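Local structure of MdcE (Pseudomonas aeruginosa, 5VIP) at residues A37-A49 and V58-P70. The protein is the gamma subunit of a biotin-independent malonate decarboxylase and probably acts as a transferase in the decarboxylation of malonate. Numbering follows the deposited sequence.
Sequences APRPGDPASLRVA and VRFLAVVPDPDNP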
# COMPACT_ATOMS: atom_id res chain seq x y z
N ALA A 37 -25.15 -12.80 1.77
CA ALA A 37 -25.21 -12.37 0.38
C ALA A 37 -24.67 -10.96 0.18
O ALA A 37 -24.88 -10.10 1.03
CB ALA A 37 -26.64 -12.46 -0.14
N PRO A 38 -23.98 -10.73 -0.94
CA PRO A 38 -23.46 -9.39 -1.27
C PRO A 38 -24.59 -8.37 -1.46
O PRO A 38 -25.73 -8.76 -1.69
CB PRO A 38 -22.70 -9.62 -2.58
CG PRO A 38 -23.30 -10.85 -3.17
CD PRO A 38 -23.69 -11.71 -2.00
N ARG A 39 -24.25 -7.09 -1.32
CA ARG A 39 -25.20 -6.01 -1.59
C ARG A 39 -25.39 -5.87 -3.10
O ARG A 39 -24.46 -6.15 -3.86
CB ARG A 39 -24.71 -4.68 -1.00
CG ARG A 39 -24.44 -4.70 0.50
CD ARG A 39 -24.12 -3.29 0.99
NE ARG A 39 -23.00 -2.71 0.25
CZ ARG A 39 -22.66 -1.42 0.30
NH1 ARG A 39 -21.62 -0.99 -0.41
NH2 ARG A 39 -23.33 -0.56 1.05
N PRO A 40 -26.59 -5.44 -3.52
CA PRO A 40 -26.95 -5.25 -4.93
C PRO A 40 -25.88 -4.55 -5.76
O PRO A 40 -25.53 -5.04 -6.84
CB PRO A 40 -28.21 -4.39 -4.84
CG PRO A 40 -28.88 -4.91 -3.61
CD PRO A 40 -27.75 -5.24 -2.64
N GLY A 41 -25.34 -3.44 -5.27
CA GLY A 41 -24.38 -2.68 -6.05
C GLY A 41 -22.94 -3.15 -6.02
O GLY A 41 -22.11 -2.66 -6.79
N ASP A 42 -22.62 -4.11 -5.14
CA ASP A 42 -21.24 -4.54 -4.96
C ASP A 42 -20.85 -5.70 -5.87
O ASP A 42 -21.69 -6.49 -6.27
CB ASP A 42 -21.01 -4.96 -3.50
CG ASP A 42 -21.04 -3.79 -2.53
OD1 ASP A 42 -20.90 -2.63 -2.98
OD2 ASP A 42 -21.19 -4.03 -1.32
N PRO A 43 -19.55 -5.81 -6.19
CA PRO A 43 -19.02 -7.05 -6.76
C PRO A 43 -19.32 -8.24 -5.83
O PRO A 43 -19.33 -8.06 -4.61
CB PRO A 43 -17.51 -6.80 -6.84
CG PRO A 43 -17.37 -5.31 -6.88
CD PRO A 43 -18.52 -4.75 -6.10
N ALA A 44 -19.54 -9.42 -6.39
CA ALA A 44 -19.87 -10.61 -5.61
C ALA A 44 -18.71 -11.09 -4.74
O ALA A 44 -18.89 -11.90 -3.83
CB ALA A 44 -20.33 -11.73 -6.53
N SER A 45 -17.51 -10.58 -5.04
CA SER A 45 -16.33 -10.90 -4.25
C SER A 45 -16.19 -9.97 -3.04
O SER A 45 -15.19 -10.02 -2.33
CB SER A 45 -15.09 -10.79 -5.13
OG SER A 45 -15.12 -9.56 -5.84
N LEU A 46 -17.19 -9.12 -2.83
CA LEU A 46 -17.22 -8.20 -1.70
C LEU A 46 -18.43 -8.44 -0.80
O LEU A 46 -19.55 -8.51 -1.29
CB LEU A 46 -17.26 -6.76 -2.19
CG LEU A 46 -16.04 -5.93 -1.85
CD1 LEU A 46 -14.87 -6.54 -2.56
CD2 LEU A 46 -16.26 -4.48 -2.25
N ARG A 47 -18.19 -8.54 0.50
CA ARG A 47 -19.29 -8.52 1.46
C ARG A 47 -19.20 -7.26 2.31
O ARG A 47 -18.17 -7.00 2.94
CB ARG A 47 -19.25 -9.76 2.36
CG ARG A 47 -19.41 -11.06 1.63
CD ARG A 47 -20.79 -11.20 1.01
NE ARG A 47 -20.95 -12.52 0.40
CZ ARG A 47 -20.60 -12.80 -0.84
NH1 ARG A 47 -20.08 -11.85 -1.61
NH2 ARG A 47 -20.77 -14.03 -1.33
N VAL A 48 -20.29 -6.50 2.32
CA VAL A 48 -20.38 -5.26 3.09
C VAL A 48 -21.71 -5.23 3.84
O VAL A 48 -22.75 -5.54 3.26
CB VAL A 48 -20.29 -4.00 2.17
CG1 VAL A 48 -20.36 -2.72 2.99
CG2 VAL A 48 -19.02 -4.04 1.31
N ALA A 49 -21.67 -4.86 5.11
CA ALA A 49 -22.89 -4.79 5.92
C ALA A 49 -22.72 -3.77 7.04
O ALA A 49 -21.67 -3.71 7.67
CB ALA A 49 -23.23 -6.16 6.50
N VAL A 58 -21.09 0.43 13.01
CA VAL A 58 -19.95 -0.18 12.33
C VAL A 58 -20.32 -0.66 10.92
O VAL A 58 -21.48 -0.93 10.62
CB VAL A 58 -19.36 -1.39 13.12
CG1 VAL A 58 -19.14 -1.03 14.57
CG2 VAL A 58 -20.26 -2.61 13.01
N ARG A 59 -19.31 -0.77 10.06
CA ARG A 59 -19.49 -1.40 8.76
C ARG A 59 -18.44 -2.50 8.60
O ARG A 59 -17.24 -2.25 8.74
CB ARG A 59 -19.38 -0.36 7.63
CG ARG A 59 -19.27 -0.95 6.22
CD ARG A 59 -19.41 0.15 5.16
NE ARG A 59 -20.80 0.58 5.02
CZ ARG A 59 -21.30 1.22 3.96
NH1 ARG A 59 -20.52 1.54 2.93
NH2 ARG A 59 -22.60 1.54 3.93
N PHE A 60 -18.91 -3.72 8.36
CA PHE A 60 -18.03 -4.87 8.11
C PHE A 60 -17.67 -4.94 6.63
O PHE A 60 -18.52 -4.74 5.76
CB PHE A 60 -18.71 -6.19 8.52
CG PHE A 60 -18.93 -6.35 10.01
CD1 PHE A 60 -17.96 -6.93 10.82
CD2 PHE A 60 -20.12 -5.94 10.60
CE1 PHE A 60 -18.17 -7.09 12.18
CE2 PHE A 60 -20.34 -6.10 11.96
CZ PHE A 60 -19.36 -6.67 12.75
N LEU A 61 -16.41 -5.24 6.33
CA LEU A 61 -15.98 -5.41 4.95
C LEU A 61 -15.11 -6.63 4.84
O LEU A 61 -14.18 -6.80 5.60
CB LEU A 61 -15.20 -4.19 4.44
CG LEU A 61 -15.90 -2.83 4.47
CD1 LEU A 61 -15.38 -2.03 5.65
CD2 LEU A 61 -15.66 -2.11 3.17
N ALA A 62 -15.41 -7.46 3.85
CA ALA A 62 -14.63 -8.65 3.61
C ALA A 62 -14.50 -8.89 2.11
O ALA A 62 -15.48 -8.76 1.36
CB ALA A 62 -15.27 -9.88 4.29
N VAL A 63 -13.30 -9.25 1.69
CA VAL A 63 -13.11 -9.80 0.36
C VAL A 63 -13.27 -11.31 0.45
O VAL A 63 -12.71 -11.94 1.35
CB VAL A 63 -11.74 -9.44 -0.20
CG1 VAL A 63 -11.56 -10.05 -1.58
CG2 VAL A 63 -11.58 -7.92 -0.24
N VAL A 64 -14.05 -11.90 -0.46
CA VAL A 64 -14.31 -13.34 -0.42
C VAL A 64 -14.25 -13.93 -1.82
O VAL A 64 -14.36 -13.20 -2.81
CB VAL A 64 -15.70 -13.64 0.20
CG1 VAL A 64 -15.80 -13.07 1.63
CG2 VAL A 64 -16.79 -13.06 -0.69
N PRO A 65 -14.06 -15.26 -1.93
CA PRO A 65 -13.95 -15.86 -3.26
C PRO A 65 -15.22 -15.68 -4.08
O PRO A 65 -16.33 -15.73 -3.54
CB PRO A 65 -13.71 -17.34 -2.96
CG PRO A 65 -13.09 -17.35 -1.62
CD PRO A 65 -13.77 -16.25 -0.87
N ASP A 66 -15.04 -15.43 -5.37
CA ASP A 66 -16.14 -15.39 -6.32
C ASP A 66 -15.75 -16.17 -7.58
O ASP A 66 -15.06 -15.65 -8.46
CB ASP A 66 -16.52 -13.95 -6.68
CG ASP A 66 -17.59 -13.88 -7.77
OD1 ASP A 66 -18.32 -14.88 -7.96
OD2 ASP A 66 -17.71 -12.82 -8.42
N PRO A 67 -16.20 -17.43 -7.65
CA PRO A 67 -15.89 -18.30 -8.79
C PRO A 67 -16.45 -17.77 -10.11
O PRO A 67 -16.01 -18.22 -11.17
CB PRO A 67 -16.57 -19.63 -8.41
CG PRO A 67 -17.58 -19.28 -7.37
CD PRO A 67 -16.99 -18.12 -6.62
N ASP A 68 -17.38 -16.82 -10.05
CA ASP A 68 -17.99 -16.23 -11.24
C ASP A 68 -17.46 -14.82 -11.51
O ASP A 68 -18.11 -14.05 -12.23
CB ASP A 68 -19.51 -16.19 -11.10
CG ASP A 68 -20.12 -17.56 -10.87
OD1 ASP A 68 -19.58 -18.54 -11.41
OD2 ASP A 68 -21.13 -17.65 -10.14
N ASN A 69 -16.31 -14.49 -10.94
CA ASN A 69 -15.71 -13.18 -11.15
C ASN A 69 -15.51 -12.91 -12.64
O ASN A 69 -14.98 -13.76 -13.35
CB ASN A 69 -14.36 -13.08 -10.42
CG ASN A 69 -13.94 -11.65 -10.17
OD1 ASN A 69 -13.84 -10.85 -11.10
ND2 ASN A 69 -13.70 -11.31 -8.90
N PRO A 70 -15.97 -11.75 -13.11
CA PRO A 70 -15.76 -11.32 -14.50
C PRO A 70 -14.30 -11.43 -14.92
O PRO A 70 -14.02 -11.63 -16.10
CB PRO A 70 -16.23 -9.86 -14.50
CG PRO A 70 -17.25 -9.81 -13.40
CD PRO A 70 -16.78 -10.78 -12.35
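R47 and A62 sit opposite each other as a hydrogen-bonded antiparallel pair: R47 N gives a nearly straight bond to A62 O (2.9 Å, 177° at the hydrogen) and R47 O accepts from A62 N. A49 and F60 form the next such pair, with F60 N reaching A49 O at 2.8 Å. Beyond the strand end V64 N still bonds S45 O. V48 faces L61 between the two pairs and L46 faces V63 on the other side of R47/A62, both non-hydrogen-bonded; their branched apolar side chains meet loosely and suit the side of the sheet where helix 81-97 covers L61 and V63. A62 and A49 lie with R47 and F60 on the other side, toward helix 24-33, where the small methyl of A49 lets F29 approach between R47 and F60. The two strands form a beta hairpin; 46-53 is an edge strand of the chain's mixed six-stranded sheet, antiparallel to 56-63, which runs parallel to 106-113.

Bent at chi2 (-66°), the R47 chain folds back so that its guanidinium is sandwiched: V64 CG2 lies over one face, 3.6 Å from NH1, and P38 CD over the other. NH1 also bonds A44 O, and NE bonds L36 O. V48 CG1 is wedged between two arginines, against the aliphatic R59 CD (3.7 Å) and over the centre of the R39 guanidinium. Those guanidiniums stand 73° apart with NH2 atoms 3.6 Å from each other; E93 bridges both and probably offsets their repulsion, R39 grips the D42 carboxylate side-on, NE to OD2 and NH1 to OD1, and the long R59 chain reaches D50. At the hairpin's open end, S45 CB packs on D66 CB, and E83 accepts from both S45 OG and N69 ND2. D66 OD1 takes D68 N in an Asx turn.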